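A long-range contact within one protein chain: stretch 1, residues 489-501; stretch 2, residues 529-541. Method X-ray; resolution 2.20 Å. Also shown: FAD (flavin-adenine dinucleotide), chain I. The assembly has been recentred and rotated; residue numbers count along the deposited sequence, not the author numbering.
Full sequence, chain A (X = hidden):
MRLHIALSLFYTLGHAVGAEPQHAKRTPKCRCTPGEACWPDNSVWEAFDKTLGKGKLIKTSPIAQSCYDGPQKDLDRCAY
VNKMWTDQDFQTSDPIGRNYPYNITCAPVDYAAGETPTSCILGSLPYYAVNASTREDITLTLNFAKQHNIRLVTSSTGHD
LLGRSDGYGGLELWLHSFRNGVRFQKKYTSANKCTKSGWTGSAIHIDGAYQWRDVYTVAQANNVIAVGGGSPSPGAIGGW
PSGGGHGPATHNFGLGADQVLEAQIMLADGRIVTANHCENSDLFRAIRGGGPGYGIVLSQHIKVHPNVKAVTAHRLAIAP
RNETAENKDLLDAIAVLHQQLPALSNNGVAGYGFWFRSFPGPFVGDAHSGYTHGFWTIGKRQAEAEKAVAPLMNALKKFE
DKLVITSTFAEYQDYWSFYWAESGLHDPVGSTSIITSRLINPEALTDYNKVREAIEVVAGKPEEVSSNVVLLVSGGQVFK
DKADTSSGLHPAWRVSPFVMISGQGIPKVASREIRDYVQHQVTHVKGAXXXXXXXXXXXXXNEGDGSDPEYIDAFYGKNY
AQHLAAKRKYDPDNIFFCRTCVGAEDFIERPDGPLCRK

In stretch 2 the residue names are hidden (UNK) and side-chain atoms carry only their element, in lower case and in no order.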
ATOM      1  N   LEU A 489      -0.319  14.665   6.106  1.00 22.95           N
ATOM      2  CA  LEU A 489      -0.840  14.117   4.859  1.00 22.44           C
ATOM      3  C   LEU A 489      -0.669  15.117   3.745  1.00 22.68           C
ATOM      4  O   LEU A 489      -0.937  16.303   3.921  1.00 23.32           O
ATOM      5  CB  LEU A 489      -2.322  13.726   4.956  1.00 22.41           C
ATOM      6  CG  LEU A 489      -2.657  12.340   5.517  1.00 21.99           C
ATOM      7  CD1 LEU A 489      -4.143  12.245   5.746  1.00 22.18           C
ATOM      8  CD2 LEU A 489      -2.213  11.231   4.568  1.00 21.29           C
ATOM      9  N   HIS A 490      -0.216  14.614   2.596  1.00 22.22           N
ATOM     10  CA  HIS A 490      -0.137  15.396   1.346  1.00 22.42           C
ATOM     11  C   HIS A 490      -1.365  16.312   1.219  1.00 22.91           C
ATOM     12  O   HIS A 490      -2.499  15.828   1.294  1.00 22.73           O
ATOM     13  CB  HIS A 490      -0.076  14.437   0.163  1.00 21.83           C
ATOM     14  CG  HIS A 490       0.432  15.048  -1.108  1.00 22.02           C
ATOM     15  ND1 HIS A 490      -0.090  16.208  -1.649  1.00 22.57           N
ATOM     16  CD2 HIS A 490       1.357  14.602  -1.984  1.00 21.78           C
ATOM     17  CE1 HIS A 490       0.549  16.481  -2.777  1.00 22.68           C
ATOM     18  NE2 HIS A 490       1.417  15.507  -3.013  1.00 22.20           N
ATOM     19  N   PRO A 491      -1.149  17.644   1.091  1.00 23.58           N
ATOM     20  CA  PRO A 491      -2.256  18.594   0.902  1.00 24.13           C
ATOM     21  C   PRO A 491      -3.340  18.185  -0.128  1.00 23.83           C
ATOM     22  O   PRO A 491      -4.541  18.392   0.114  1.00 24.04           O
ATOM     23  CB  PRO A 491      -1.542  19.847   0.425  1.00 24.78           C
ATOM     24  CG  PRO A 491      -0.203  19.782   1.066  1.00 24.78           C
ATOM     25  CD  PRO A 491       0.147  18.337   1.137  1.00 23.94           C
ATOM     26  N   ALA A 492      -2.916  17.627  -1.260  1.00 23.40           N
ATOM     27  CA  ALA A 492      -3.849  17.219  -2.309  1.00 23.14           C
ATOM     28  C   ALA A 492      -4.973  16.292  -1.825  1.00 22.77           C
ATOM     29  O   ALA A 492      -6.062  16.320  -2.367  1.00 22.81           O
ATOM     30  CB  ALA A 492      -3.096  16.581  -3.463  1.00 22.75           C
ATOM     31  N   TRP A 493      -4.722  15.496  -0.784  1.00 22.46           N
ATOM     32  CA  TRP A 493      -5.798  14.676  -0.188  1.00 22.24           C
ATOM     33  C   TRP A 493      -6.985  15.512   0.267  1.00 22.80           C
ATOM     34  O   TRP A 493      -8.122  15.041   0.236  1.00 22.71           O
ATOM     35  CB  TRP A 493      -5.305  13.904   1.031  1.00 22.02           C
ATOM     36  CG  TRP A 493      -4.527  12.697   0.700  1.00 21.40           C
ATOM     37  CD1 TRP A 493      -3.206  12.499   0.942  1.00 21.24           C
ATOM     38  CD2 TRP A 493      -5.025  11.504   0.109  1.00 20.90           C
ATOM     39  NE1 TRP A 493      -2.845  11.241   0.539  1.00 20.68           N
ATOM     40  CE2 TRP A 493      -3.939  10.622  -0.005  1.00 20.48           C
ATOM     41  CE3 TRP A 493      -6.278  11.100  -0.357  1.00 20.82           C
ATOM     42  CZ2 TRP A 493      -4.071   9.331  -0.549  1.00 20.00           C
ATOM     43  CZ3 TRP A 493      -6.405   9.817  -0.900  1.00 20.34           C
ATOM     44  CH2 TRP A 493      -5.303   8.956  -0.992  1.00 19.95           C
ATOM     45  N   ARG A 494      -6.708  16.749   0.680  1.00 23.44           N
ATOM     46  CA  ARG A 494      -7.725  17.607   1.206  1.00 24.08           C
ATOM     47  C   ARG A 494      -8.624  18.217   0.121  1.00 24.31           C
ATOM     48  O   ARG A 494      -9.639  18.800   0.465  1.00 24.81           O
ATOM     49  CB  ARG A 494      -7.119  18.729   2.077  1.00 24.78           C
ATOM     50  CG  ARG A 494      -6.101  18.268   3.136  1.00 24.64           C
ATOM     51  CD  ARG A 494      -6.653  17.129   3.971  1.00 24.29           C
ATOM     52  NE  ARG A 494      -5.791  16.819   5.098  1.00 24.32           N
ATOM     53  CZ  ARG A 494      -5.940  15.775   5.924  1.00 24.04           C
ATOM     54  NH1 ARG A 494      -6.943  14.921   5.788  1.00 23.74           N
ATOM     55  NH2 ARG A 494      -5.062  15.585   6.908  1.00 24.12           N
ATOM     56  N   VAL A 495      -8.234  18.118  -1.157  1.00 24.03           N
ATOM     57  CA  VAL A 495      -9.054  18.612  -2.283  1.00 24.25           C
ATOM     58  C   VAL A 495      -9.477  17.543  -3.284  1.00 23.64           C
ATOM     59  O   VAL A 495     -10.315  17.818  -4.127  1.00 23.80           O
ATOM     60  CB  VAL A 495      -8.373  19.811  -3.026  1.00 24.78           C
ATOM     61  CG1 VAL A 495      -8.166  20.990  -2.084  1.00 25.55           C
ATOM     62  CG2 VAL A 495      -7.049  19.441  -3.679  1.00 24.43           C
ATOM     63  N   SER A 496      -8.936  16.328  -3.171  1.00 22.99           N
ATOM     64  CA  SER A 496      -9.160  15.284  -4.169  1.00 22.46           C
ATOM     65  C   SER A 496     -10.025  14.170  -3.594  1.00 22.11           C
ATOM     66  O   SER A 496      -9.606  13.497  -2.650  1.00 21.86           O
ATOM     67  CB  SER A 496      -7.816  14.735  -4.645  1.00 22.09           C
ATOM     68  OG  SER A 496      -6.956  15.817  -4.992  1.00 22.51           O
ATOM     69  N   PRO A 497     -11.238  13.978  -4.131  1.00 22.13           N
ATOM     70  CA  PRO A 497     -12.114  12.979  -3.521  1.00 21.90           C
ATOM     71  C   PRO A 497     -11.784  11.554  -3.916  1.00 21.31           C
ATOM     72  O   PRO A 497     -12.195  10.628  -3.215  1.00 21.12           O
ATOM     73  CB  PRO A 497     -13.516  13.371  -3.999  1.00 22.21           C
ATOM     74  CG  PRO A 497     -13.324  14.260  -5.171  1.00 22.45           C
ATOM     75  CD  PRO A 497     -11.919  14.761  -5.172  1.00 22.48           C
ATOM     76  N   PHE A 498     -11.044  11.378  -5.010  1.00 21.09           N
ATOM     77  CA  PHE A 498     -10.664  10.064  -5.467  1.00 20.60           C
ATOM     78  C   PHE A 498      -9.282  10.027  -6.100  1.00 20.44           C
ATOM     79  O   PHE A 498      -8.685  11.052  -6.389  1.00 20.72           O
ATOM     80  CB  PHE A 498     -11.721   9.496  -6.422  1.00 20.55           C
ATOM     81  CG  PHE A 498     -11.779  10.152  -7.775  1.00 20.76           C
ATOM     82  CD1 PHE A 498     -12.609  11.250  -7.996  1.00 21.21           C
ATOM     83  CD2 PHE A 498     -11.080   9.627  -8.856  1.00 20.59           C
ATOM     84  CE1 PHE A 498     -12.682  11.836  -9.243  1.00 21.46           C
ATOM     85  CE2 PHE A 498     -11.172  10.206 -10.111  1.00 20.86           C
ATOM     86  CZ  PHE A 498     -11.965  11.312 -10.309  1.00 21.30           C
ATOM     87  N   VAL A 499      -8.785   8.803  -6.264  1.00 20.03           N
ATOM     88  CA  VAL A 499      -7.506   8.522  -6.884  1.00 19.87           C
ATOM     89  C   VAL A 499      -7.736   7.665  -8.119  1.00 19.73           C
ATOM     90  O   VAL A 499      -8.586   6.783  -8.121  1.00 19.59           O
ATOM     91  CB  VAL A 499      -6.565   7.795  -5.916  1.00 19.57           C
ATOM     92  CG1 VAL A 499      -5.179   7.627  -6.537  1.00 19.46           C
ATOM     93  CG2 VAL A 499      -6.467   8.571  -4.600  1.00 19.76           C
ATOM     94  N   MET A 500      -6.986   7.956  -9.181  1.00 19.86           N
ATOM     95  CA  MET A 500      -6.905   7.065 -10.349  1.00 19.78           C
ATOM     96  C   MET A 500      -5.576   6.350 -10.279  1.00 19.56           C
ATOM     97  O   MET A 500      -4.533   6.986 -10.047  1.00 19.64           O
ATOM     98  CB  MET A 500      -7.008   7.837 -11.659  1.00 20.17           C
ATOM     99  CG  MET A 500      -8.370   8.480 -11.864  1.00 20.42           C
ATOM    100  SD  MET A 500      -8.500   9.668 -13.196  1.00 21.00           S
ATOM    101  CE  MET A 500      -8.480   8.640 -14.647  1.00 21.03           C
ATOM    102  N   ILE A 501      -5.621   5.030 -10.414  1.00 19.32           N
ATOM    103  CA  ILE A 501      -4.438   4.193 -10.540  1.00 19.16           C
ATOM    104  C   ILE A 501      -4.498   3.496 -11.897  1.00 19.31           C
ATOM    105  O   ILE A 501      -5.530   2.960 -12.283  1.00 19.33           O
ATOM    106  CB  ILE A 501      -4.386   3.154  -9.422  1.00 18.82           C
ATOM    107  CG1 ILE A 501      -4.285   3.887  -8.089  1.00 18.76           C
ATOM    108  CG2 ILE A 501      -3.215   2.203  -9.600  1.00 18.70           C
ATOM    109  CD1 ILE A 501      -4.199   3.014  -6.863  1.00 18.51           C
ATOM    110  N   UNK A 529      -0.304  11.419 -18.630  1.00 23.54           N
ATOM    111  CA  UNK A 529      -1.667  11.785 -18.983  1.00 23.66           C
ATOM    112  C   UNK A 529      -2.418  12.173 -17.714  1.00 23.25           C
ATOM    113  O   UNK A 529      -3.173  13.151 -17.710  1.00 23.55           O
ATOM    114  c   UNK A 529      -2.369  10.634 -19.657  1.00 23.47           C
ATOM    115  N   UNK A 530      -2.203  11.402 -16.643  1.00 22.61           N
ATOM    116  CA  UNK A 530      -2.878  11.672 -15.375  1.00 22.26           C
ATOM    117  C   UNK A 530      -2.447  12.995 -14.775  1.00 22.61           C
ATOM    118  O   UNK A 530      -3.281  13.708 -14.196  1.00 22.70           O
ATOM    119  c   UNK A 530      -4.843   9.337 -14.801  1.00 21.26           C
ATOM    120  c   UNK A 530      -2.943   8.175 -13.619  1.00 20.68           C
ATOM    121  c   UNK A 530      -3.319   9.209 -14.670  1.00 21.24           C
ATOM    122  c   UNK A 530      -2.649  10.547 -14.377  1.00 21.61           C
ATOM    123  N   UNK A 531      -1.157  13.327 -14.919  1.00 22.88           N
ATOM    124  CA  UNK A 531      -0.626  14.612 -14.469  1.00 23.34           C
ATOM    125  C   UNK A 531      -1.167  15.755 -15.253  1.00 24.04           C
ATOM    126  O   UNK A 531      -1.497  16.791 -14.669  1.00 24.34           O
ATOM    127  n   UNK A 531       4.956  13.153 -11.722  1.00 22.54           N
ATOM    128  c   UNK A 531       0.917  14.640 -14.496  1.00 23.51           C
ATOM    129  c   UNK A 531       3.500  13.064 -12.082  1.00 22.43           C
ATOM    130  c   UNK A 531       1.516  13.854 -13.352  1.00 22.89           C
ATOM    131  c   UNK A 531       3.007  14.053 -13.136  1.00 23.08           C
ATOM    132  N   UNK A 532      -1.261  15.587 -16.577  1.00 24.37           N
ATOM    133  CA  UNK A 532      -1.870  16.600 -17.433  1.00 25.08           C
ATOM    134  C   UNK A 532      -3.325  16.850 -17.074  1.00 24.95           C
ATOM    135  O   UNK A 532      -3.775  18.000 -17.076  1.00 25.49           O
ATOM    136  c   UNK A 532      -2.302  17.289 -19.863  1.00 26.30           C
ATOM    137  n   UNK A 532      -2.672  17.381 -23.623  1.00 28.00           N
ATOM    138  c   UNK A 532      -1.761  16.214 -18.909  1.00 25.46           C
ATOM    139  c   UNK A 532      -2.581  17.958 -22.256  1.00 27.64           C
ATOM    140  c   UNK A 532      -1.955  16.966 -21.316  1.00 26.80           C
ATOM    141  N   UNK A 533      -4.069  15.788 -16.787  1.00 24.30           N
ATOM    142  CA  UNK A 533      -5.433  15.925 -16.283  1.00 24.12           C
ATOM    143  C   UNK A 533      -5.509  16.678 -14.960  1.00 24.11           C
ATOM    144  O   UNK A 533      -6.304  17.614 -14.839  1.00 24.51           O
ATOM    145  c   UNK A 533      -6.062  14.564 -16.081  1.00 23.44           C
ATOM    146  c   UNK A 533      -8.446  15.256 -16.519  1.00 23.80           C
ATOM    147  c   UNK A 533      -7.507  14.537 -15.560  1.00 23.25           C
ATOM    148  c   UNK A 533      -7.900  13.077 -15.356  1.00 22.61           C
ATOM    149  N   UNK A 534      -4.713  16.249 -13.982  1.00 23.70           N
ATOM    150  CA  UNK A 534      -4.679  16.904 -12.660  1.00 23.72           C
ATOM    151  C   UNK A 534      -3.269  17.341 -12.266  1.00 23.92           C
ATOM    152  O   UNK A 534      -2.597  16.641 -11.520  1.00 23.45           O
ATOM    153  c   UNK A 534      -5.267  15.988 -11.603  1.00 23.07           C
ATOM    154  N   UNK A 535      -2.819  18.529 -12.748  1.00 24.67           N
ATOM    155  CA  UNK A 535      -1.408  18.896 -12.561  1.00 24.92           C
ATOM    156  C   UNK A 535      -1.052  19.480 -11.206  1.00 25.00           C
ATOM    157  O   UNK A 535       0.123  19.606 -10.897  1.00 25.10           O
ATOM    158  c   UNK A 535      -3.540  19.556 -13.520  1.00 25.36           C
ATOM    159  c   UNK A 535      -2.481  20.581 -13.857  1.00 26.11           C
ATOM    160  c   UNK A 535      -1.160  19.906 -13.683  1.00 25.78           C
ATOM    161  N   UNK A 536      -2.046  19.820 -10.392  1.00 24.99           N
ATOM    162  CA  UNK A 536      -1.813  20.530  -9.132  1.00 25.24           C
ATOM    163  C   UNK A 536      -1.952  19.684  -7.900  1.00 24.59           C
ATOM    164  O   UNK A 536      -1.968  20.232  -6.816  1.00 24.83           O
ATOM    165  c   UNK A 536      -2.676  22.641 -10.236  1.00 26.67           C
ATOM    166  o   UNK A 536      -1.545  22.911 -10.717  1.00 26.99           O
ATOM    167  c   UNK A 536      -2.812  21.702  -9.053  1.00 25.91           C
ATOM    168  n   UNK A 536      -3.805  23.154 -10.710  1.00 27.02           N
ATOM    169  N   UNK A 537      -2.025  18.360  -8.050  1.00 23.86           N
ATOM    170  CA  UNK A 537      -2.311  17.459  -6.939  1.00 23.28           C
ATOM    171  C   UNK A 537      -1.082  16.628  -6.525  1.00 22.84           C
ATOM    172  O   UNK A 537      -0.143  17.148  -5.932  1.00 23.10           O
ATOM    173  c   UNK A 537      -4.787  17.454  -7.520  1.00 23.31           C
ATOM    174  o   UNK A 537      -3.261  15.859  -8.506  1.00 22.61           O
ATOM    175  c   UNK A 537      -3.522  16.571  -7.297  1.00 22.84           C
ATOM    176  N   UNK A 538      -1.044  15.346  -6.869  1.00 22.24           N
ATOM    177  CA  UNK A 538       0.013  14.449  -6.429  1.00 21.82           C
ATOM    178  C   UNK A 538      -0.469  13.019  -6.609  1.00 21.20           C
ATOM    179  O   UNK A 538      -1.472  12.746  -7.297  1.00 21.14           O
ATOM    180  N   UNK A 539       0.296  12.106  -6.017  1.00 20.80           N
ATOM    181  CA  UNK A 539       0.034  10.681  -6.107  1.00 20.27           C
ATOM    182  C   UNK A 539       0.014  10.107  -4.718  1.00 19.98           C
ATOM    183  O   UNK A 539       0.109  10.842  -3.729  1.00 20.21           O
ATOM    184  N   UNK A 540      -0.091   8.777  -4.675  1.00 19.55           N
ATOM    185  CA  UNK A 540      -0.211   7.995  -3.449  1.00 19.28           C
ATOM    186  C   UNK A 540       1.004   7.060  -3.328  1.00 19.00           C
ATOM    187  O   UNK A 540       1.122   6.097  -4.085  1.00 18.78           O
ATOM    188  c   UNK A 540      -2.487   4.236  -1.262  1.00 18.54           C
ATOM    189  c   UNK A 540      -1.493   7.164  -3.496  1.00 19.09           C
ATOM    190  c   UNK A 540      -1.728   6.306  -2.281  1.00 18.89           C
ATOM    191  c   UNK A 540      -1.677   6.000   0.126  1.00 18.95           C
ATOM    192  c   UNK A 540      -2.200   4.737  -0.003  1.00 18.70           C
ATOM    193  c   UNK A 540      -1.442   6.773  -1.001  1.00 19.05           C
ATOM    194  c   UNK A 540      -2.269   5.037  -2.397  1.00 18.64           C
ATOM    195  o   UNK A 540      -2.414   3.944   1.121  1.00 18.68           O
ATOM    196  N   UNK A 541       1.891   7.340  -2.372  1.00 19.06           N
ATOM    197  CA  UNK A 541       3.168   6.635  -2.245  1.00 18.87           C
ATOM    198  C   UNK A 541       3.021   5.117  -2.143  1.00 18.49           C
ATOM    199  O   UNK A 541       3.760   4.372  -2.781  1.00 18.35           O
ATOM    200  s   UNK A 541       4.524   7.770   1.526  1.00 19.31           S
ATOM    201  c   UNK A 541       3.471   6.956   0.294  1.00 19.00           C
ATOM    202  c   UNK A 541       3.999   7.210  -1.097  1.00 19.03           C
ATOM    203  c   UNK A 541       3.724   9.386   1.477  1.00 19.84           C
TER
HETATM  204  PA  FAD I 601       5.930  -3.881   4.634  1.00 15.73           P
HETATM  205  O1A FAD I 601       6.463  -4.333   3.277  1.00 16.33           O
HETATM  206  O2A FAD I 601       6.169  -4.806   5.785  1.00 14.61           O
HETATM  207  O5B FAD I 601       6.557  -2.462   4.929  1.00 13.82           O
HETATM  208  C5B FAD I 601       6.235  -1.381   4.099  1.00 13.38           C
HETATM  209  C4B FAD I 601       7.176  -0.229   4.403  1.00 12.87           C
HETATM  210  O4B FAD I 601       6.920   0.168   5.739  1.00 12.82           O
HETATM  211  C3B FAD I 601       8.651  -0.540   4.351  1.00 12.31           C
HETATM  212  O3B FAD I 601       9.331   0.677   4.020  1.00 12.69           O
HETATM  213  C2B FAD I 601       9.015  -0.880   5.775  1.00 12.77           C
HETATM  214  O2B FAD I 601      10.349  -0.533   6.164  1.00 12.30           O
HETATM  215  C1B FAD I 601       8.071  -0.004   6.553  1.00 12.89           C
HETATM  216  N9A FAD I 601       7.626  -0.522   7.851  1.00 13.21           N
HETATM  217  C8A FAD I 601       6.809  -1.563   8.062  1.00 14.09           C
HETATM  218  N7A FAD I 601       6.579  -1.735   9.378  1.00 14.08           N
HETATM  219  C5A FAD I 601       7.253  -0.779  10.011  1.00 13.77           C
HETATM  220  C6A FAD I 601       7.410  -0.408  11.417  1.00 13.93           C
HETATM  221  N6A FAD I 601       6.757  -1.158  12.334  1.00 14.13           N
HETATM  222  N1A FAD I 601       8.210   0.653  11.701  1.00 13.83           N
HETATM  223  C2A FAD I 601       8.835   1.354  10.720  1.00 14.21           C
HETATM  224  N3A FAD I 601       8.712   1.076   9.396  1.00 13.99           N
HETATM  225  C4A FAD I 601       7.936   0.031   9.007  1.00 13.66           C
HETATM  226  N1  FAD I 601      -3.134  -0.145   0.823  1.00 11.40           N
HETATM  227  C2  FAD I 601      -4.271   0.569   0.978  1.00 11.65           C
HETATM  228  O2  FAD I 601      -4.183   1.799   1.229  1.00 12.31           O
HETATM  229  N3  FAD I 601      -5.491   0.001   0.898  1.00 11.81           N
HETATM  230  C4  FAD I 601      -5.663  -1.304   0.625  1.00 12.03           C
HETATM  231  O4  FAD I 601      -6.795  -1.824   0.533  1.00 13.38           O
HETATM  232  C4X FAD I 601      -4.471  -2.154   0.423  1.00 11.93           C
HETATM  233  N5  FAD I 601      -4.580  -3.467   0.137  1.00 11.39           N
HETATM  234  C5X FAD I 601      -3.467  -4.222  -0.034  1.00 10.96           C
HETATM  235  C6  FAD I 601      -3.599  -5.583  -0.309  1.00  9.80           C
HETATM  236  C7  FAD I 601      -2.495  -6.401  -0.474  1.00  8.66           C
HETATM  237  C7M FAD I 601      -2.818  -7.841  -0.790  1.00  8.75           C
HETATM  238  C8  FAD I 601      -1.128  -5.824  -0.339  1.00  7.38           C
HETATM  239  C8M FAD I 601       0.139  -6.660  -0.457  1.00  4.60           C
HETATM  240  C9  FAD I 601      -0.991  -4.462  -0.088  1.00  9.18           C
HETATM  241  C9A FAD I 601      -2.104  -3.621   0.082  1.00 10.70           C
HETATM  242  N10 FAD I 601      -2.002  -2.232   0.372  1.00 12.01           N
HETATM  243  C10 FAD I 601      -3.170  -1.476   0.539  1.00 11.68           C
HETATM  244  C1' FAD I 601      -0.706  -1.516   0.421  1.00 13.09           C
HETATM  245  C2' FAD I 601      -0.055  -1.244   1.737  1.00 14.05           C
HETATM  246  O2' FAD I 601      -0.667  -0.074   2.277  1.00 13.99           O
HETATM  247  C3' FAD I 601       1.432  -0.950   1.515  1.00 15.12           C
HETATM  248  O3' FAD I 601       2.061  -1.974   0.723  1.00 16.26           O
HETATM  249  C4' FAD I 601       2.178  -0.781   2.831  1.00 15.51           C
HETATM  250  O4' FAD I 601       3.556  -0.497   2.567  1.00 16.74           O
HETATM  251  C5' FAD I 601       2.047  -2.019   3.705  1.00 15.36           C
HETATM  252  O5' FAD I 601       2.738  -1.837   4.929  1.00 15.25           O
HETATM  253  P   FAD I 601       3.274  -3.182   5.568  1.00 15.53           P
HETATM  254  O1P FAD I 601       2.175  -4.207   5.595  1.00 15.56           O
HETATM  255  O2P FAD I 601       3.965  -2.795   6.833  1.00 17.65           O
HETATM  256  O3P FAD I 601       4.342  -3.617   4.432  1.00 15.91           O

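Position 529 carries a single carbon and stays out of reach of stretch 1, in a helix that begins earlier in the chain: Ala529. Position 530 has four carbons, forked at the second, and one tip packs against the end of Met500. A fork at the second carbon means leucine, so this is Leu530, and Leu530 CD2 lies 3.7 Å from Met500 CE.

Positions 531 and 532 each run four carbons in a row to a terminal nitrogen, and neither reaches stretch 1. They are Lys531 and Lys532, long chains whose NZ atoms find hydrogen bonds elsewhere in the structure. At 533 there are again four carbons, forked at the second, with one tip near the Met500 sulfur. This is Leu533, its CD2 4.1 Å from Met500 SD. Three residues on from Leu530, it comes back to the same helix side and the same methionine.

Position 534 has one carbon, touches nothing on stretch 1, and is the first residue to leave helical phi/psi: Ala534. Its N still bonds Leu530 O at 2.9 Å. At 535, three carbons close a ring onto the backbone N, which only proline does; Pro535 is exposed. Position 536 has two carbons, the second bearing one oxygen and one nitrogen, an amide: Asn536, whose side-chain end leads away from the contact.

Position 537 closes a type I turn begun at Ala534. Its first carbon carries one oxygen and one carbon, and the side chain packs on Ala492 and Ser496; the branching is the mark of threonine. CB of Thr537 lies 3.9 Å from Ala492 CB, and its CG2 sits 3.7 Å from Ser496 OG. The OG1 is satisfied elsewhere in the structure.

Position 538 has no side-chain atoms, so it is Gly538. An ideal CB here would fall 2.3 Å from His490 NE2, a clash; the bare CA instead lies 3.8 Å from that NE2. Position 539 is equally bare, Gly539, but a CB there would point away and meet nothing of stretch 1; its O is 4.3 Å from His490 CD2.

Position 540 shows one carbon, then a six-carbon ring that bears an oxygen and meets Trp493: Tyr540. Its CD1 is 3.7 Å from Trp493 CZ2, and its OH donates a hydrogen bond to FAD O2 at 2.8 Å. Position 541 is an unbranched run of two carbons, sulfur and carbon, Met541, with no contact to stretch 1.

No hydrogen bond crosses this interface; packing does the work. Within stretch 1, Ala492 N donates to His490 ND1 at 3.2 Å and Ser496 OG donates to Ala492 O at 2.8 Å, tying together the surface that receives Thr537. Around it, the rules are local: Met500 packs on two leucines one helical turn apart, a glycine makes room for His490, and Trp493 directs its edge toward the Tyr540 face, centroids 5.7 Å apart and planes at 83°. Tyr540 thus links the contact to the flavin.

Stretch 2, residues 529-541: ALKKLAPNTGGYM
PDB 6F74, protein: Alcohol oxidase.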